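Local coordinates for protein polynucleotide 5'-triphosphatase (Acanthamoeba polyphaga mimivirus, PDB 3BGY) that removes the terminal phosphate from the 5'-triphosphate end of viral mRNA, as the tunnel-type triphosphatase domain of a multifunctional mRNA-capping enzyme, at residues 59-63 with 64-68; 86-90 with 91-95. All coordinates share one frame; numbering follows the deposited sequence. Where two conformers were deposited one is given.

Interaction 1 of 2, residues 59-63 with 64-68; sequences NITPE and NKIES. With ACT (acetate ion), chain E.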
loop_
_atom_site.group_PDB
_atom_site.type_symbol
_atom_site.label_atom_id
_atom_site.label_comp_id
_atom_site.label_asym_id
_atom_site.label_seq_id
_atom_site.Cartn_x
_atom_site.Cartn_y
_atom_site.Cartn_z
ATOM N N ASN A 59 2.087 -19.510 -10.201
ATOM C CA ASN A 59 1.930 -20.492 -11.281
ATOM C C ASN A 59 1.083 -20.078 -12.484
ATOM O O ASN A 59 1.331 -20.552 -13.594
ATOM C CB ASN A 59 1.590 -21.914 -10.788
ATOM C CG ASN A 59 0.400 -21.969 -9.857
ATOM O OD1 ASN A 59 0.521 -22.451 -8.736
ATOM N ND2 ASN A 59 -0.761 -21.535 -10.327
ATOM N N ILE A 60 0.117 -19.177 -12.282
ATOM C CA ILE A 60 -0.697 -18.727 -13.417
ATOM C C ILE A 60 -0.234 -17.424 -14.092
ATOM O O ILE A 60 -0.655 -17.130 -15.205
ATOM C CB ILE A 60 -2.219 -18.601 -13.075
ATOM C CG1 ILE A 60 -2.470 -17.494 -12.038
ATOM C CG2 ILE A 60 -2.778 -19.956 -12.608
ATOM C CD1 ILE A 60 -3.904 -17.037 -11.944
ATOM N N THR A 61 0.615 -16.646 -13.409
ATOM C CA THR A 61 1.061 -15.356 -13.935
ATOM C C THR A 61 2.380 -15.424 -14.682
ATOM O O THR A 61 3.375 -15.905 -14.136
ATOM C CB THR A 61 1.128 -14.282 -12.809
ATOM O OG1 THR A 61 -0.121 -14.289 -12.107
ATOM C CG2 THR A 61 1.347 -12.870 -13.353
ATOM N N PRO A 62 2.413 -14.897 -15.930
ATOM C CA PRO A 62 3.680 -14.934 -16.682
ATOM C C PRO A 62 4.742 -14.124 -15.953
ATOM O O PRO A 62 4.438 -13.122 -15.333
ATOM C CB PRO A 62 3.304 -14.344 -18.050
ATOM C CG PRO A 62 2.000 -13.661 -17.860
ATOM C CD PRO A 62 1.298 -14.437 -16.779
ATOM N N GLU A 63 5.977 -14.619 -15.960
ATOM C CA GLU A 63 7.072 -13.968 -15.265
ATOM C C GLU A 63 7.242 -12.460 -15.483
ATOM O O GLU A 63 7.559 -11.749 -14.545
ATOM C CB GLU A 63 8.376 -14.727 -15.554
ATOM C CG GLU A 63 9.416 -14.687 -14.435
ATOM C CD GLU A 63 8.900 -15.195 -13.090
ATOM O OE1 GLU A 63 8.385 -16.331 -13.030
ATOM O OE2 GLU A 63 9.013 -14.445 -12.096
ATOM N N ASN A 64 6.942 -11.958 -16.688
ATOM C CA ASN A 64 7.077 -10.523 -16.988
ATOM C C ASN A 64 6.043 -9.672 -16.243
ATOM O O ASN A 64 6.197 -8.469 -16.124
ATOM C CB ASN A 64 6.888 -10.226 -18.487
ATOM C CG ASN A 64 8.097 -10.586 -19.347
ATOM O OD1 ASN A 64 9.242 -10.481 -18.929
ATOM N ND2 ASN A 64 7.826 -10.945 -20.592
ATOM N N LYS A 65 4.996 -10.329 -15.743
ATOM C CA LYS A 65 3.926 -9.648 -15.036
ATOM C C LYS A 65 3.977 -9.857 -13.524
ATOM O O LYS A 65 3.020 -9.496 -12.816
ATOM C CB LYS A 65 2.583 -10.105 -15.625
ATOM C CG LYS A 65 2.457 -9.832 -17.136
ATOM C CD LYS A 65 2.394 -8.353 -17.416
ATOM C CE LYS A 65 2.192 -8.059 -18.893
ATOM N NZ LYS A 65 2.294 -6.603 -19.167
ATOM N N ILE A 66 5.081 -10.447 -13.041
ATOM C CA ILE A 66 5.290 -10.662 -11.597
ATOM C C ILE A 66 6.386 -9.702 -11.142
ATOM O O ILE A 66 7.419 -9.559 -11.801
ATOM C CB ILE A 66 5.743 -12.121 -11.242
ATOM C CG1 ILE A 66 4.718 -13.158 -11.722
ATOM C CG2 ILE A 66 5.938 -12.262 -9.733
ATOM C CD1 ILE A 66 5.132 -14.620 -11.543
ATOM N N GLU A 67 6.174 -9.046 -10.012
ATOM C CA GLU A 67 7.197 -8.158 -9.470
ATOM C C GLU A 67 7.266 -8.496 -7.978
ATOM O O GLU A 67 6.230 -8.621 -7.314
ATOM C CB GLU A 67 6.815 -6.689 -9.666
ATOM C CG GLU A 67 7.920 -5.692 -9.325
ATOM C CD GLU A 67 7.462 -4.254 -9.483
ATOM O OE1 GLU A 67 7.225 -3.834 -10.634
ATOM O OE2 GLU A 67 7.322 -3.554 -8.454
ATOM N N SER A 68 8.471 -8.712 -7.460
ATOM C CA SER A 68 8.589 -9.007 -6.038
ATOM C C SER A 68 9.675 -8.132 -5.465
ATOM O O SER A 68 10.690 -7.893 -6.118
ATOM C CB SER A 68 8.848 -10.487 -5.743
ATOM O OG SER A 68 9.950 -10.985 -6.462
HETATM C C ACT E . 12.727 -9.639 -7.822
HETATM O O ACT E . 13.113 -8.367 -7.995
HETATM O OXT ACT E . 12.167 -9.960 -6.818
HETATM C CH3 ACT E . 12.988 -10.664 -8.878
#
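Between P62 and I66 the backbone makes a short 3-10 turn, with K65 N hydrogen-bonded to P62 O at 2.9 Å and I66 N to E63 O at 3.2 Å, which carries the chain from helix 47-60 into strand 66-77 of the triphosphatase barrel. Both bonds run from i+3 back to i, the 3-10 pattern.

I66 is the side chain that the preceding residues meet most fully. A chi1 of -58° sets CG1 beside the isoleucine's own backbone N and brings it back over T61: CG1 is 3.8 Å from T61 CG2, and I66 CD1 comes to 3.4 Å from T61 O. E63 meets it from another direction. Bent at chi2 (56°), the glutamate folds its carboxylate over the isoleucine, OE2 lying 3.9 Å from I66 CD1, a van der Waals contact of a charged group with a methyl.

T61, the first residue to leave the helix, sends OG1 back to the carbonyl of Y57, where it is hydrogen-bonded, while its methyl faces K65 and I66; F180 of strand 169-183 touches both T61 and I66. On the outer side of the turn, P62 and K65 meet through aliphatic carbon, P62 CG to K65 CG at 3.9 Å.

Interaction 2 of 2, residues 86-90 with 91-95; sequences VSLFN and QEQIG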
loop_
_atom_site.group_PDB
_atom_site.type_symbol
_atom_site.label_atom_id
_atom_site.label_comp_id
_atom_site.label_asym_id
_atom_site.label_seq_id
_atom_site.Cartn_x
_atom_site.Cartn_y
_atom_site.Cartn_z
ATOM N N VAL A 86 8.367 7.387 2.968
ATOM C CA VAL A 86 9.488 7.053 2.110
ATOM C C VAL A 86 9.633 5.524 2.066
ATOM O O VAL A 86 9.632 4.868 3.118
ATOM C CB VAL A 86 10.796 7.689 2.626
ATOM C CG1 VAL A 86 11.998 7.120 1.906
ATOM C CG2 VAL A 86 10.739 9.191 2.436
ATOM N N SER A 87 9.743 4.954 0.865
ATOM C CA SER A 87 9.961 3.515 0.722
ATOM C C SER A 87 11.386 3.314 0.200
ATOM O O SER A 87 11.716 3.833 -0.862
ATOM C CB SER A 87 8.975 2.909 -0.281
ATOM O OG SER A 87 7.639 3.224 0.086
ATOM N N LEU A 88 12.192 2.570 0.943
ATOM C CA LEU A 88 13.589 2.286 0.565
ATOM C C LEU A 88 13.656 0.891 -0.029
ATOM O O LEU A 88 13.410 -0.090 0.677
ATOM C CB LEU A 88 14.488 2.387 1.791
ATOM C CG LEU A 88 14.550 3.744 2.491
ATOM C CD1 LEU A 88 15.494 3.660 3.692
ATOM C CD2 LEU A 88 15.042 4.824 1.513
ATOM N N PHE A 89 14.033 0.809 -1.314
ATOM C CA PHE A 89 14.105 -0.470 -2.025
ATOM C C PHE A 89 15.504 -1.059 -2.137
ATOM O O PHE A 89 15.669 -2.239 -2.442
ATOM C CB PHE A 89 13.493 -0.342 -3.430
ATOM C CG PHE A 89 11.997 -0.190 -3.427
ATOM C CD1 PHE A 89 11.417 1.085 -3.305
ATOM C CD2 PHE A 89 11.155 -1.311 -3.584
ATOM C CE1 PHE A 89 10.016 1.250 -3.332
ATOM C CE2 PHE A 89 9.742 -1.149 -3.617
ATOM C CZ PHE A 89 9.175 0.127 -3.491
ATOM N N ASN A 90 16.520 -0.228 -1.927
ATOM C CA ASN A 90 17.896 -0.733 -2.024
ATOM C C ASN A 90 18.273 -1.407 -0.689
ATOM O O ASN A 90 18.297 -0.755 0.338
ATOM C CB ASN A 90 18.824 0.431 -2.373
ATOM C CG ASN A 90 20.269 0.006 -2.480
ATOM O OD1 ASN A 90 20.963 -0.078 -1.477
ATOM N ND2 ASN A 90 20.710 -0.302 -3.690
ATOM N N GLN A 91 18.587 -2.707 -0.728
ATOM C CA GLN A 91 18.915 -3.477 0.484
ATOM C C GLN A 91 20.102 -2.989 1.298
ATOM O O GLN A 91 20.051 -3.010 2.527
ATOM C CB GLN A 91 19.027 -4.980 0.176
ATOM C CG GLN A 91 17.875 -5.561 -0.670
ATOM C CD GLN A 91 16.499 -5.369 -0.042
ATOM O OE1 GLN A 91 16.229 -5.869 1.057
ATOM N NE2 GLN A 91 15.637 -4.602 -0.721
ATOM N N GLU A 92 21.128 -2.469 0.617
ATOM C CA GLU A 92 22.303 -1.929 1.290
ATOM C C GLU A 92 21.920 -0.632 2.033
ATOM O O GLU A 92 22.317 -0.441 3.182
ATOM C CB GLU A 92 23.424 -1.672 0.270
ATOM C CG GLU A 92 24.764 -1.252 0.884
ATOM C CD GLU A 92 25.925 -1.234 -0.109
ATOM O OE1 GLU A 92 25.713 -1.420 -1.330
ATOM O OE2 GLU A 92 27.068 -1.032 0.346
ATOM N N GLN A 93 21.045 0.172 1.414
ATOM C CA GLN A 93 20.566 1.440 1.983
ATOM C C GLN A 93 19.664 1.194 3.211
ATOM O O GLN A 93 19.739 1.948 4.189
ATOM C CB GLN A 93 19.825 2.260 0.912
ATOM C CG GLN A 93 19.346 3.633 1.402
ATOM C CD GLN A 93 19.035 4.607 0.288
ATOM O OE1 GLN A 93 18.701 4.218 -0.836
ATOM N NE2 GLN A 93 19.169 5.895 0.589
ATOM N N ILE A 94 18.863 0.124 3.159
ATOM C CA ILE A 94 17.968 -0.278 4.270
ATOM C C ILE A 94 18.841 -0.619 5.489
ATOM O O ILE A 94 18.615 -0.101 6.588
ATOM C CB ILE A 94 17.091 -1.520 3.895
ATOM C CG1 ILE A 94 16.079 -1.169 2.799
ATOM C CG2 ILE A 94 16.309 -2.051 5.144
ATOM C CD1 ILE A 94 15.405 -2.373 2.145
ATOM N N GLY A 95 19.888 -1.411 5.242
ATOM C CA GLY A 95 20.821 -1.825 6.285
ATOM C C GLY A 95 21.567 -0.654 6.881
ATOM O O GLY A 95 21.743 -0.581 8.097
HETATM O O HOH W 1 16.618 2.606 -1.189
#
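The side-chain oxygen of N90 caps helix 91-101: OD1 accepts from Q93 N at 2.9 Å, the donor lying in the plane of the asparagine carbonyl, and E92 N comes within 3.2 Å of the same oxygen. This is the N-cap, with N90 immediately before the first helical residue. CG stands anti to the asparagine's own N (chi1 179°), which turns the amide forward over the first turn and lets OD1 also pack against E92 CB and Q93 CB. The main-chain oxygen of N90 meanwhile takes I94 N at 3.0 Å, the first i to i+4 bond of the helix.

A second link runs through the glutamines. Q91 is bent at chi2 (-58°) and curls back, so that NE2 reaches F89 O at 2.9 Å from above the carbonyl plane; the same amide nitrogen also bonds to N70 O on strand 66-77. Q93 is extended beyond CG, and a water joins its OE1 to N90 N, accepting from the backbone and donating to the glutamine. The bridge ties the residue before the helix to a side chain in its first turn.

L88 and I94 supply the apolar part, L88 CB lying 4.0 Å from I94 CG1. I94 CD1 also lies against the carbonyl oxygen L88 O at 3.4 Å, and Q93 crosses the leucine at about a right angle, its amide end near L88 CD2.

The junction thus joins the end of strand 83-88 to helix 91-101. L88 and I94 rest on strand 66-77 through I74 and L72 respectively, Q93 touches I122 of strand 122-136 and Y112 of helix 106-115, and the F89 ring stacks with Y71.

How the interactions relate
Interactions 1 and 2 are joints between helix and strand at two places on one barrel, one after the other along the chain: residues 59-68 lead from a helix into strand 66-77, whereas residues 86-95 lead out of its antiparallel neighbour, strand 83-88, into a helix. Their centres lie 23 Å apart and they do not touch. Interaction 1 is a surface contact whose hydrogen bonds between the two segments are both main-chain; its side chains meet by van der Waals contact, the E63 carboxylate included. Interaction 2 is partly buried and adds side-chain amides and a bridging water to its backbone bond, beside a buried leucine and isoleucine. Strand 66-77 serves both, beginning in the first and flanking the second.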